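Local coordinates for hypothetical ntf2-like protein (Bacteroides fragilis, PDB 3SBU), which is of unknown function but belongs to the NTF2-like clan, whose cystatin-like folds often enclose a pocket between a curved sheet and its helices, at residues R58-L63 with M137-N142; L176-T181 with L190-D195; L94-E99 with D222-K227. All coordinates share one frame; numbering follows the deposited sequence.

Overall arrangement
The three contacts lie in different parts of one DUF4348 chain. Contact 1 ties the loop after helix 52-57 to strand 136-143 of a mixed sheet. Contact 3 joins the end of strand 93-95 to the start of strand 226-230 in an antiparallel sheet, to which the hairpin of contact 2 is linked by bonds along residues 254-258. Contacts 1 and 2 lie on opposite sides of the chain's centre, about 43 Å between centres; contact 3 is about 29 Å from contact 1 and 21 Å from contact 2. In sequence, contact 2 falls between the two segments of contact 3. The crossing of contacts 1 and 3 ties parts far apart in sequence together, whereas contact 2 is a local hairpin.

Contact 1 (R58-L63 with M137-N142); sequences RVVFPL and MLEAIN
Val59 and Leu138 pair through a single beta bridge, and their side chains lie side by side, pointing the same way, with Val59 CG1 4.0 Å from Leu138 CD2. Two nearly straight bonds hold the backbones on either side of Val59: Leu138 N gives its hydrogen to Arg58 O at 2.7 Å, and Val60 N donates to Leu138 O at 3.0 Å. Leu63, following the cis peptide bond before Pro62, crosses Leu138 at about a right angle. Chi1 of -176° puts its CG anti to the backbone N, and chi2 of 80° turns the two methyls to different partners: CD1 rests against Leu138 O and the backbone of Glu139, whereas CD2 reaches Ile141 CD1 at 3.8 Å and also touches the end of Leu138.

The chain of selenomethionine Met137 is bent at chi2 and chi3. Its SE packs against Arg58 CA at 3.7 Å and lies at the edge of the guanidinium, near its plane, while CE meets Val60 CG2. That same valine methyl is approached by the carboxylate of Glu139, whose bent chain brings OE2 to 3.7 Å from Val60 CG2. The charged end of Arg58 is engaged elsewhere, in a salt bridge to Asp38, and Phe48 of helix 41-50 touches both Arg58 and Val59.

The chemistry is therefore divided: two main-chain bonds set the alignment, and interlocking aliphatic groups fill in around them, implying a largely apolar attachment of the loop to the strand, with the charge of the buried arginine probably balanced by Asp38.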
ATOM      1  N   ARG A  58     -37.388  12.124  -5.899  1.00 88.27           N
ATOM      2  CA  ARG A  58     -36.709  11.899  -7.180  1.00 83.74           C
ATOM      3  C   ARG A  58     -36.967  10.515  -7.794  1.00 83.43           C
ATOM      4  O   ARG A  58     -36.209  10.092  -8.667  1.00 78.58           O
ATOM      5  CB  ARG A  58     -35.179  12.162  -7.081  1.00 80.80           C
ATOM      6  CG  ARG A  58     -34.731  13.287  -6.131  1.00 90.23           C
ATOM      7  CD  ARG A  58     -35.290  14.672  -6.433  1.00102.35           C
ATOM      8  NE  ARG A  58     -34.670  15.240  -7.622  1.00111.70           N
ATOM      9  CZ  ARG A  58     -33.684  16.127  -7.608  1.00119.31           C
ATOM     10  NH1 ARG A  58     -33.232  16.614  -6.459  1.00102.03           N
ATOM     11  NH2 ARG A  58     -33.163  16.559  -8.741  1.00105.83           N
ATOM     12  N   VAL A  59     -38.065   9.848  -7.402  1.00 81.67           N
ATOM     13  CA  VAL A  59     -38.460   8.568  -7.997  1.00 79.48           C
ATOM     14  C   VAL A  59     -39.791   8.807  -8.715  1.00 88.51           C
ATOM     15  O   VAL A  59     -40.736   9.327  -8.103  1.00 93.08           O
ATOM     16  CB  VAL A  59     -38.517   7.394  -6.981  1.00 82.37           C
ATOM     17  CG1 VAL A  59     -38.858   6.076  -7.673  1.00 80.59           C
ATOM     18  CG2 VAL A  59     -37.202   7.252  -6.221  1.00 79.86           C
ATOM     19  N   VAL A  60     -39.848   8.492 -10.026  1.00 84.61           N
ATOM     20  CA  VAL A  60     -41.072   8.632 -10.833  1.00 87.79           C
ATOM     21  C   VAL A  60     -42.044   7.539 -10.373  1.00 94.37           C
ATOM     22  O   VAL A  60     -41.644   6.379 -10.293  1.00 91.70           O
ATOM     23  CB  VAL A  60     -40.791   8.570 -12.371  1.00 89.96           C
ATOM     24  CG1 VAL A  60     -42.084   8.412 -13.177  1.00 92.31           C
ATOM     25  CG2 VAL A  60     -40.018   9.794 -12.846  1.00 88.68           C
ATOM     26  N   PHE A  61     -43.287   7.913 -10.024  1.00 95.62           N
ATOM     27  CA  PHE A  61     -44.303   6.961  -9.573  1.00 97.72           C
ATOM     28  C   PHE A  61     -45.566   7.030 -10.440  1.00105.42           C
ATOM     29  O   PHE A  61     -46.005   8.143 -10.746  1.00107.56           O
ATOM     30  CB  PHE A  61     -44.668   7.186  -8.093  1.00102.20           C
ATOM     31  CG  PHE A  61     -43.584   6.802  -7.112  1.00101.08           C
ATOM     32  CD1 PHE A  61     -43.196   5.475  -6.961  1.00100.45           C
ATOM     33  CD2 PHE A  61     -42.965   7.765  -6.322  1.00103.25           C
ATOM     34  CE1 PHE A  61     -42.204   5.118  -6.045  1.00 99.41           C
ATOM     35  CE2 PHE A  61     -41.968   7.410  -5.410  1.00104.03           C
ATOM     36  CZ  PHE A  61     -41.602   6.085  -5.270  1.00 99.66           C
ATOM     37  N   PRO A  62     -46.199   5.877 -10.810  1.00102.26           N
ATOM     38  CA  PRO A  62     -45.757   4.483 -10.564  1.00 99.35           C
ATOM     39  C   PRO A  62     -44.456   4.215 -11.325  1.00 96.25           C
ATOM     40  O   PRO A  62     -44.320   4.650 -12.478  1.00 94.99           O
ATOM     41  CB  PRO A  62     -46.939   3.642 -11.064  1.00103.30           C
ATOM     42  CG  PRO A  62     -47.609   4.501 -12.102  1.00109.90           C
ATOM     43  CD  PRO A  62     -47.426   5.923 -11.632  1.00106.76           C
ATOM     44  N   LEU A  63     -43.472   3.589 -10.653  1.00 87.69           N
ATOM     45  CA  LEU A  63     -42.154   3.332 -11.241  1.00 81.56           C
ATOM     46  C   LEU A  63     -42.154   2.077 -12.106  1.00 81.99           C
ATOM     47  O   LEU A  63     -42.365   0.977 -11.587  1.00 82.31           O
ATOM     48  CB  LEU A  63     -41.066   3.230 -10.153  1.00 79.52           C
ATOM     49  CG  LEU A  63     -39.601   3.046 -10.624  1.00 78.70           C
ATOM     50  CD1 LEU A  63     -38.974   4.379 -11.079  1.00 77.96           C
ATOM     51  CD2 LEU A  63     -38.760   2.446  -9.529  1.00 77.11           C
HETATM   52  N   MSE A 137     -33.839  12.162 -11.892  1.00 71.18           N
HETATM   53  CA  MSE A 137     -34.985  11.333 -11.508  1.00 71.47           C
HETATM   54  C   MSE A 137     -34.743   9.853 -11.812  1.00 74.20           C
HETATM   55  O   MSE A 137     -34.177   9.539 -12.860  1.00 71.43           O
HETATM   56  CB  MSE A 137     -36.261  11.770 -12.273  1.00 75.61           C
HETATM   57  CG  MSE A 137     -36.658  13.234 -12.103  1.00 84.35           C
HETATM   58 SE   MSE A 137     -37.428  13.641 -10.379  0.75 95.26          SE
HETATM   59  CE  MSE A 137     -39.107  12.669 -10.521  1.00 94.12           C
ATOM     60  N   LEU A 138     -35.229   8.945 -10.940  1.00 70.76           N
ATOM     61  CA  LEU A 138     -35.194   7.510 -11.212  1.00 67.75           C
ATOM     62  C   LEU A 138     -36.414   7.233 -12.093  1.00 73.77           C
ATOM     63  O   LEU A 138     -37.544   7.524 -11.693  1.00 76.20           O
ATOM     64  CB  LEU A 138     -35.170   6.653  -9.926  1.00 67.45           C
ATOM     65  CG  LEU A 138     -35.209   5.117 -10.117  1.00 68.83           C
ATOM     66  CD1 LEU A 138     -33.982   4.611 -10.847  1.00 64.47           C
ATOM     67  CD2 LEU A 138     -35.346   4.409  -8.796  1.00 68.90           C
ATOM     68  N   GLU A 139     -36.171   6.756 -13.318  1.00 68.89           N
ATOM     69  CA  GLU A 139     -37.204   6.532 -14.328  1.00 69.97           C
ATOM     70  C   GLU A 139     -37.675   5.093 -14.409  1.00 75.49           C
ATOM     71  O   GLU A 139     -38.840   4.879 -14.726  1.00 79.61           O
ATOM     72  CB  GLU A 139     -36.685   6.963 -15.715  1.00 69.67           C
ATOM     73  CG  GLU A 139     -36.397   8.450 -15.841  1.00 76.04           C
ATOM     74  CD  GLU A 139     -37.582   9.397 -15.835  1.00 89.46           C
ATOM     75  OE1 GLU A 139     -38.672   9.011 -16.316  1.00 80.75           O
ATOM     76  OE2 GLU A 139     -37.407  10.548 -15.375  1.00 87.07           O
ATOM     77  N   ALA A 140     -36.776   4.112 -14.190  1.00 68.88           N
ATOM     78  CA  ALA A 140     -37.080   2.682 -14.288  1.00 68.40           C
ATOM     79  C   ALA A 140     -36.001   1.830 -13.638  1.00 69.24           C
ATOM     80  O   ALA A 140     -34.866   2.280 -13.452  1.00 68.23           O
ATOM     81  CB  ALA A 140     -37.222   2.270 -15.760  1.00 68.56           C
ATOM     82  N   ILE A 141     -36.351   0.596 -13.322  1.00 63.91           N
ATOM     83  CA  ILE A 141     -35.430  -0.410 -12.805  1.00 60.94           C
ATOM     84  C   ILE A 141     -35.663  -1.644 -13.639  1.00 61.64           C
ATOM     85  O   ILE A 141     -36.814  -1.987 -13.869  1.00 62.77           O
ATOM     86  CB  ILE A 141     -35.572  -0.699 -11.270  1.00 65.15           C
ATOM     87  CG1 ILE A 141     -35.212   0.545 -10.422  1.00 65.86           C
ATOM     88  CG2 ILE A 141     -34.697  -1.910 -10.846  1.00 63.62           C
ATOM     89  CD1 ILE A 141     -35.594   0.438  -8.942  1.00 68.39           C
ATOM     90  N   ASN A 142     -34.612  -2.300 -14.123  1.00 55.40           N
ATOM     91  CA  ASN A 142     -34.849  -3.568 -14.826  1.00 55.14           C
ATOM     92  C   ASN A 142     -33.863  -4.623 -14.329  1.00 54.59           C
ATOM     93  O   ASN A 142     -32.860  -4.285 -13.714  1.00 51.22           O
ATOM     94  CB  ASN A 142     -34.836  -3.425 -16.366  1.00 57.03           C
ATOM     95  CG  ASN A 142     -33.501  -3.179 -17.043  1.00 68.90           C
ATOM     96  OD1 ASN A 142     -32.418  -3.334 -16.480  1.00 62.08           O
ATOM     97  ND2 ASN A 142     -33.554  -2.806 -18.301  1.00 64.27           N
TER

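Contact 2 (L176-T181 with L190-D195); sequences LVFVTT and LETTLD
Leu176 and Leu194 open an antiparallel ladder that runs through Phe178-Thr192 to Thr180-Leu190, three hydrogen-bonded pairs with six main-chain bonds between strands whose directions differ by 142°. Phe178 shares one face with Leu176, Thr180, Leu190, Thr192 and Leu194. Leu194 CD1 makes a CH-pi contact over one side of the Phe178 ring, 4.2 Å from the centroid, and Thr180 CB lies over the opposite side toward the rim. With OG1 of Thr192 anti to the backbone N (chi1 -172°), its CG2 sits between the N and the carbonyl carbon and meets the ring edge, 3.6 Å from Phe178 CD2.

This is a two-stranded beta hairpin, bonded along the outer side of 176-181 through the backbones of Val177 and Val179 to residues 254-258. Its Phe178 face meets the second subunit: Pro145 of that chain packs on Phe178 and Leu194, and Thr192 OG1 hydrogen-bonds to Asn67 O of the second subunit. Thr193, on the other face, also reaches across, OG1 hydrogen-bonding with Glu69 N of the second subunit. On this face too, the extended chain of Glu191 crosses Val177 and lays OE2 3.6 Å from Val177 CG1. Beyond Leu194, Asp195 OD1 caps Gln198 N at the start of helix 196-201.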
ATOM      1  N   LEU A 176       3.580  -8.699 -12.121  1.00 47.81           N
ATOM      2  CA  LEU A 176       2.415  -7.849 -12.226  1.00 43.56           C
ATOM      3  C   LEU A 176       2.857  -6.374 -12.327  1.00 45.67           C
ATOM      4  O   LEU A 176       3.625  -5.897 -11.491  1.00 44.05           O
ATOM      5  CB  LEU A 176       1.514  -8.086 -11.009  1.00 43.48           C
ATOM      6  CG  LEU A 176       0.304  -7.188 -10.844  1.00 46.57           C
ATOM      7  CD1 LEU A 176      -0.693  -7.386 -12.001  1.00 44.35           C
ATOM      8  CD2 LEU A 176      -0.381  -7.476  -9.532  1.00 45.48           C
ATOM      9  N   VAL A 177       2.411  -5.660 -13.378  1.00 40.29           N
ATOM     10  CA  VAL A 177       2.782  -4.255 -13.539  1.00 38.75           C
ATOM     11  C   VAL A 177       2.063  -3.446 -12.440  1.00 40.75           C
ATOM     12  O   VAL A 177       0.876  -3.659 -12.176  1.00 39.96           O
ATOM     13  CB  VAL A 177       2.501  -3.732 -14.976  1.00 41.71           C
ATOM     14  CG1 VAL A 177       2.706  -2.222 -15.069  1.00 40.86           C
ATOM     15  CG2 VAL A 177       3.389  -4.435 -15.983  1.00 42.04           C
ATOM     16  N   PHE A 178       2.823  -2.597 -11.742  1.00 38.54           N
ATOM     17  CA  PHE A 178       2.308  -1.796 -10.645  1.00 38.26           C
ATOM     18  C   PHE A 178       2.647  -0.354 -10.871  1.00 42.77           C
ATOM     19  O   PHE A 178       3.813   0.017 -11.042  1.00 44.18           O
ATOM     20  CB  PHE A 178       2.845  -2.290  -9.290  1.00 41.14           C
ATOM     21  CG  PHE A 178       2.301  -1.639  -8.053  1.00 43.10           C
ATOM     22  CD1 PHE A 178       0.940  -1.475  -7.880  1.00 45.21           C
ATOM     23  CD2 PHE A 178       3.150  -1.271  -7.019  1.00 45.76           C
ATOM     24  CE1 PHE A 178       0.451  -0.908  -6.717  1.00 46.67           C
ATOM     25  CE2 PHE A 178       2.655  -0.746  -5.843  1.00 49.54           C
ATOM     26  CZ  PHE A 178       1.315  -0.565  -5.699  1.00 47.01           C
ATOM     27  N   VAL A 179       1.627   0.464 -10.880  1.00 38.22           N
ATOM     28  CA  VAL A 179       1.843   1.886 -11.038  1.00 38.90           C
ATOM     29  C   VAL A 179       1.458   2.540  -9.721  1.00 42.84           C
ATOM     30  O   VAL A 179       0.370   2.285  -9.176  1.00 42.97           O
ATOM     31  CB  VAL A 179       1.096   2.475 -12.254  1.00 41.55           C
ATOM     32  CG1 VAL A 179       1.371   3.967 -12.391  1.00 41.65           C
ATOM     33  CG2 VAL A 179       1.461   1.737 -13.542  1.00 40.56           C
ATOM     34  N   THR A 180       2.360   3.342  -9.177  1.00 38.31           N
ATOM     35  CA  THR A 180       2.035   4.004  -7.927  1.00 39.89           C
ATOM     36  C   THR A 180       2.724   5.382  -7.862  1.00 45.18           C
ATOM     37  O   THR A 180       3.241   5.859  -8.869  1.00 42.42           O
ATOM     38  CB  THR A 180       2.360   3.082  -6.719  1.00 48.72           C
ATOM     39  OG1 THR A 180       1.758   3.649  -5.563  1.00 53.72           O
ATOM     40  CG2 THR A 180       3.852   2.881  -6.498  1.00 42.94           C
ATOM     41  N   THR A 181       2.741   5.995  -6.661  1.00 45.73           N
ATOM     42  CA  THR A 181       3.378   7.265  -6.370  1.00 47.41           C
ATOM     43  C   THR A 181       4.813   7.009  -5.930  1.00 55.19           C
ATOM     44  O   THR A 181       5.072   6.079  -5.170  1.00 57.81           O
ATOM     45  CB  THR A 181       2.570   7.983  -5.252  1.00 58.04           C
ATOM     46  OG1 THR A 181       1.234   8.206  -5.688  1.00 60.70           O
ATOM     47  CG2 THR A 181       3.144   9.310  -4.876  1.00 56.60           C
ATOM     48  N   LEU A 190       5.494   6.295 -10.355  1.00 48.41           N
ATOM     49  CA  LEU A 190       6.475   5.235 -10.188  1.00 47.99           C
ATOM     50  C   LEU A 190       5.941   3.958 -10.827  1.00 47.24           C
ATOM     51  O   LEU A 190       4.905   3.429 -10.412  1.00 44.53           O
ATOM     52  CB  LEU A 190       6.828   5.022  -8.710  1.00 50.18           C
ATOM     53  CG  LEU A 190       7.671   3.759  -8.372  1.00 57.11           C
ATOM     54  CD1 LEU A 190       9.132   3.962  -8.726  1.00 59.03           C
ATOM     55  CD2 LEU A 190       7.607   3.471  -6.919  1.00 60.53           C
ATOM     56  N   GLU A 191       6.618   3.493 -11.863  1.00 44.52           N
ATOM     57  CA  GLU A 191       6.218   2.229 -12.459  1.00 44.54           C
ATOM     58  C   GLU A 191       7.151   1.143 -11.987  1.00 47.93           C
ATOM     59  O   GLU A 191       8.370   1.254 -12.115  1.00 48.53           O
ATOM     60  CB  GLU A 191       6.169   2.269 -13.983  1.00 45.54           C
ATOM     61  CG  GLU A 191       5.639   0.931 -14.501  1.00 65.07           C
ATOM     62  CD  GLU A 191       5.331   0.832 -15.983  1.00 98.95           C
ATOM     63  OE1 GLU A 191       4.999   1.870 -16.601  1.00101.72           O
ATOM     64  OE2 GLU A 191       5.380  -0.301 -16.516  1.00 96.77           O
ATOM     65  N   THR A 192       6.579   0.106 -11.421  1.00 45.41           N
ATOM     66  CA  THR A 192       7.367  -0.988 -10.864  1.00 47.38           C
ATOM     67  C   THR A 192       6.628  -2.297 -11.152  1.00 48.74           C
ATOM     68  O   THR A 192       5.677  -2.296 -11.940  1.00 45.95           O
ATOM     69  CB  THR A 192       7.628  -0.717  -9.344  1.00 54.82           C
ATOM     70  OG1 THR A 192       8.534  -1.680  -8.850  1.00 60.37           O
ATOM     71  CG2 THR A 192       6.362  -0.787  -8.499  1.00 52.34           C
ATOM     72  N   THR A 193       7.049  -3.398 -10.516  1.00 48.36           N
ATOM     73  CA  THR A 193       6.399  -4.703 -10.654  1.00 48.02           C
ATOM     74  C   THR A 193       6.168  -5.293  -9.284  1.00 52.38           C
ATOM     75  O   THR A 193       6.851  -4.908  -8.348  1.00 55.69           O
ATOM     76  CB  THR A 193       7.215  -5.655 -11.550  1.00 56.60           C
ATOM     77  OG1 THR A 193       8.487  -5.865 -10.961  1.00 57.79           O
ATOM     78  CG2 THR A 193       7.362  -5.159 -12.987  1.00 52.87           C
ATOM     79  N   LEU A 194       5.173  -6.185  -9.154  1.00 46.91           N
ATOM     80  CA  LEU A 194       4.877  -6.954  -7.934  1.00 48.03           C
ATOM     81  C   LEU A 194       4.971  -8.437  -8.227  1.00 51.81           C
ATOM     82  O   LEU A 194       4.455  -8.867  -9.259  1.00 50.03           O
ATOM     83  CB  LEU A 194       3.459  -6.697  -7.367  1.00 46.63           C
ATOM     84  CG  LEU A 194       3.042  -5.293  -6.963  1.00 49.49           C
ATOM     85  CD1 LEU A 194       1.568  -5.260  -6.676  1.00 47.49           C
ATOM     86  CD2 LEU A 194       3.791  -4.799  -5.722  1.00 50.42           C
ATOM     87  N   ASP A 195       5.552  -9.221  -7.306  1.00 48.49           N
ATOM     88  CA  ASP A 195       5.555 -10.679  -7.401  1.00 48.43           C
ATOM     89  C   ASP A 195       4.261 -11.148  -6.720  1.00 52.22           C
ATOM     90  O   ASP A 195       3.510 -10.296  -6.227  1.00 51.59           O
ATOM     91  CB  ASP A 195       6.832 -11.330  -6.825  1.00 52.80           C
ATOM     92  CG  ASP A 195       7.116 -11.128  -5.338  1.00 62.01           C
ATOM     93  OD1 ASP A 195       6.164 -10.837  -4.581  1.00 58.86           O
ATOM     94  OD2 ASP A 195       8.278 -11.326  -4.925  1.00 72.23           O
TER

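Contact 3 (L94-E99 with D222-K227); sequences LFDREE and DNASHK
Asp96 and Lys227 form the tight heart of this contact, a salt bridge in which Lys227 NZ donates to Asp96 OD1 at 2.9 Å. The ammonium meets OD1 on the syn side but 34° out of the carboxylate plane, and the two side chains lie alongside each other. Beyond its bend at chi2 (84°), the lysine chain is extended, and Lys227 CE also comes within 3.3 Å of Asp96 OD1. The other oxygen faces Ala224, whose CB is 3.4 Å from Asp96 OD2; that oxygen accepts from Gln219 NE2 and Asp221 N. Both carboxylate oxygens are thus engaged, which probably stabilises the aspartate as an anion. The side chains of Leu94 and Lys227 cross at about a right angle, Leu94 CD2 lying 4.1 Å from Lys227 CG, and Phe154 of helix 154-163 touches both residues.

The side at His226 is looser. Its CB lies 3.4 Å from Asp96 O, and a water gives its hydrogen to Asp96 O at 2.8 Å but is only weakly bonded by His226 N. Next to this water link, Lys227 CA makes a CA-H...O contact to Phe95 O at 3.5 Å, and the backbone of Phe95 bonds directly to Ile228. This is the end of an antiparallel strand pair, 93-95 with 226-230, in the five-stranded sheet, with a salt bridge between buried side chains beside it.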
ATOM      1  N   LEU A  94     -16.690  -0.295 -14.107  1.00 36.29           N
ATOM      2  CA  LEU A  94     -16.122  -1.193 -15.098  1.00 36.00           C
ATOM      3  C   LEU A  94     -16.002  -0.530 -16.434  1.00 37.07           C
ATOM      4  O   LEU A  94     -16.915   0.174 -16.869  1.00 38.79           O
ATOM      5  CB  LEU A  94     -16.975  -2.466 -15.244  1.00 37.68           C
ATOM      6  CG  LEU A  94     -16.648  -3.567 -14.246  1.00 46.20           C
ATOM      7  CD1 LEU A  94     -17.839  -4.484 -14.071  1.00 49.06           C
ATOM      8  CD2 LEU A  94     -15.415  -4.357 -14.691  1.00 48.98           C
ATOM      9  N   PHE A  95     -14.888  -0.796 -17.112  1.00 31.90           N
ATOM     10  CA  PHE A  95     -14.578  -0.266 -18.440  1.00 30.94           C
ATOM     11  C   PHE A  95     -13.954  -1.379 -19.278  1.00 34.11           C
ATOM     12  O   PHE A  95     -13.453  -2.342 -18.720  1.00 33.48           O
ATOM     13  CB  PHE A  95     -13.567   0.941 -18.312  1.00 31.41           C
ATOM     14  CG  PHE A  95     -14.003   2.037 -17.371  1.00 31.71           C
ATOM     15  CD1 PHE A  95     -13.704   1.972 -16.005  1.00 32.17           C
ATOM     16  CD2 PHE A  95     -14.743   3.113 -17.837  1.00 32.26           C
ATOM     17  CE1 PHE A  95     -14.149   2.965 -15.117  1.00 33.59           C
ATOM     18  CE2 PHE A  95     -15.199   4.108 -16.953  1.00 36.19           C
ATOM     19  CZ  PHE A  95     -14.898   4.026 -15.594  1.00 34.57           C
ATOM     20  N   ASP A  96     -13.918  -1.200 -20.594  1.00 31.40           N
ATOM     21  CA  ASP A  96     -13.269  -2.091 -21.556  1.00 32.07           C
ATOM     22  C   ASP A  96     -11.965  -1.491 -22.054  1.00 35.80           C
ATOM     23  O   ASP A  96     -11.125  -2.211 -22.603  1.00 35.51           O
ATOM     24  CB  ASP A  96     -14.173  -2.272 -22.802  1.00 34.12           C
ATOM     25  CG  ASP A  96     -15.429  -3.062 -22.575  1.00 42.45           C
ATOM     26  OD1 ASP A  96     -15.648  -3.518 -21.424  1.00 43.69           O
ATOM     27  OD2 ASP A  96     -16.199  -3.226 -23.534  1.00 41.99           O
ATOM     28  N   ARG A  97     -11.865  -0.149 -21.988  1.00 31.22           N
ATOM     29  CA  ARG A  97     -10.759   0.657 -22.515  1.00 30.59           C
ATOM     30  C   ARG A  97     -10.452   1.784 -21.555  1.00 33.33           C
ATOM     31  O   ARG A  97     -11.375   2.409 -21.055  1.00 33.62           O
ATOM     32  CB  ARG A  97     -11.175   1.252 -23.869  1.00 32.54           C
ATOM     33  CG  ARG A  97     -11.797   0.279 -24.847  1.00 43.82           C
ATOM     34  CD  ARG A  97     -12.201   0.950 -26.128  1.00 42.42           C
ATOM     35  NE  ARG A  97     -13.436   1.715 -25.969  1.00 33.49           N
ATOM     36  CZ  ARG A  97     -14.259   1.982 -26.974  1.00 46.13           C
ATOM     37  NH1 ARG A  97     -13.970   1.572 -28.208  1.00 35.30           N
ATOM     38  NH2 ARG A  97     -15.374   2.660 -26.760  1.00 35.92           N
ATOM     39  N   GLU A  98      -9.170   2.097 -21.363  1.00 29.85           N
ATOM     40  CA  GLU A  98      -8.697   3.093 -20.415  1.00 28.33           C
ATOM     41  C   GLU A  98      -9.245   4.476 -20.738  1.00 33.38           C
ATOM     42  O   GLU A  98      -9.604   5.210 -19.815  1.00 33.18           O
ATOM     43  CB  GLU A  98      -7.153   3.116 -20.399  1.00 28.92           C
ATOM     44  CG  GLU A  98      -6.593   4.035 -19.327  1.00 34.20           C
ATOM     45  CD  GLU A  98      -5.084   4.158 -19.298  1.00 33.53           C
ATOM     46  OE1 GLU A  98      -4.413   3.531 -20.145  1.00 40.54           O
ATOM     47  OE2 GLU A  98      -4.573   4.885 -18.422  1.00 47.92           O
ATOM     48  N   GLU A  99      -9.288   4.857 -22.032  1.00 29.65           N
ATOM     49  CA  GLU A  99      -9.732   6.208 -22.423  1.00 31.15           C
ATOM     50  C   GLU A  99     -11.203   6.472 -22.055  1.00 35.70           C
ATOM     51  O   GLU A  99     -11.577   7.630 -21.873  1.00 34.89           O
ATOM     52  CB  GLU A  99      -9.478   6.507 -23.918  1.00 32.40           C
ATOM     53  CG  GLU A  99     -10.274   5.621 -24.874  1.00 35.23           C
ATOM     54  CD  GLU A  99      -9.668   4.264 -25.206  1.00 43.90           C
ATOM     55  OE1 GLU A  99      -8.803   3.758 -24.449  1.00 30.76           O
ATOM     56  OE2 GLU A  99     -10.008   3.741 -26.290  1.00 36.85           O
ATOM     57  N   ASP A 222     -19.380  -7.707 -24.148  1.00 48.69           N
ATOM     58  CA  ASP A 222     -18.956  -8.973 -23.529  1.00 48.65           C
ATOM     59  C   ASP A 222     -17.917  -9.698 -24.383  1.00 49.24           C
ATOM     60  O   ASP A 222     -17.288 -10.610 -23.880  1.00 51.02           O
ATOM     61  CB  ASP A 222     -20.132  -9.894 -23.141  1.00 53.54           C
ATOM     62  CG  ASP A 222     -21.006 -10.286 -24.301  1.00 71.05           C
ATOM     63  OD1 ASP A 222     -21.732  -9.400 -24.823  1.00 75.98           O
ATOM     64  OD2 ASP A 222     -21.009 -11.481 -24.655  1.00 76.14           O
ATOM     65  N   ASN A 223     -17.632  -9.234 -25.598  1.00 44.43           N
ATOM     66  CA  ASN A 223     -16.537  -9.810 -26.377  1.00 43.79           C
ATOM     67  C   ASN A 223     -15.198  -9.050 -26.137  1.00 42.32           C
ATOM     68  O   ASN A 223     -14.151  -9.512 -26.591  1.00 40.23           O
ATOM     69  CB  ASN A 223     -16.884  -9.824 -27.861  1.00 50.05           C
ATOM     70  CG  ASN A 223     -18.129 -10.622 -28.156  1.00 88.26           C
ATOM     71  OD1 ASN A 223     -18.264 -11.797 -27.756  1.00 81.74           O
ATOM     72  ND2 ASN A 223     -19.090  -9.970 -28.809  1.00 82.28           N
ATOM     73  N   ALA A 224     -15.230  -7.896 -25.434  1.00 37.63           N
ATOM     74  CA  ALA A 224     -14.005  -7.095 -25.143  1.00 36.44           C
ATOM     75  C   ALA A 224     -12.916  -7.990 -24.516  1.00 37.60           C
ATOM     76  O   ALA A 224     -13.231  -8.779 -23.636  1.00 35.43           O
ATOM     77  CB  ALA A 224     -14.345  -5.945 -24.197  1.00 35.66           C
ATOM     78  N   SER A 225     -11.669  -7.898 -24.976  1.00 33.82           N
ATOM     79  CA  SER A 225     -10.570  -8.716 -24.445  1.00 32.47           C
ATOM     80  C   SER A 225      -9.856  -8.042 -23.240  1.00 37.74           C
ATOM     81  O   SER A 225      -8.951  -8.633 -22.653  1.00 38.50           O
ATOM     82  CB  SER A 225      -9.576  -9.068 -25.551  1.00 33.44           C
ATOM     83  OG  SER A 225      -8.914  -7.910 -26.015  1.00 43.14           O
ATOM     84  N   HIS A 226     -10.256  -6.815 -22.884  1.00 33.15           N
ATOM     85  CA  HIS A 226      -9.807  -6.137 -21.677  1.00 31.52           C
ATOM     86  C   HIS A 226     -10.988  -5.813 -20.822  1.00 34.99           C
ATOM     87  O   HIS A 226     -12.075  -5.524 -21.332  1.00 33.07           O
ATOM     88  CB  HIS A 226      -9.057  -4.819 -21.946  1.00 31.92           C
ATOM     89  CG  HIS A 226      -7.643  -4.939 -22.410  1.00 35.03           C
ATOM     90  ND1 HIS A 226      -7.012  -6.161 -22.580  1.00 37.76           N
ATOM     91  CD2 HIS A 226      -6.799  -3.960 -22.774  1.00 35.58           C
ATOM     92  CE1 HIS A 226      -5.800  -5.879 -23.018  1.00 36.45           C
ATOM     93  NE2 HIS A 226      -5.626  -4.569 -23.126  1.00 36.70           N
ATOM     94  N   LYS A 227     -10.757  -5.801 -19.514  1.00 33.97           N
ATOM     95  CA  LYS A 227     -11.722  -5.383 -18.511  1.00 33.47           C
ATOM     96  C   LYS A 227     -10.957  -4.637 -17.464  1.00 36.47           C
ATOM     97  O   LYS A 227      -9.935  -5.119 -16.984  1.00 35.38           O
ATOM     98  CB  LYS A 227     -12.531  -6.558 -17.935  1.00 35.05           C
ATOM     99  CG  LYS A 227     -14.039  -6.299 -17.989  1.00 52.34           C
ATOM    100  CD  LYS A 227     -14.672  -6.654 -19.339  1.00 55.96           C
ATOM    101  CE  LYS A 227     -16.073  -6.099 -19.423  1.00 66.41           C
ATOM    102  NZ  LYS A 227     -16.646  -6.201 -20.795  1.00 52.72           N
TER
HETATM  103  O   HOH W   1     -11.370  -4.184 -24.604  1.00 37.07           O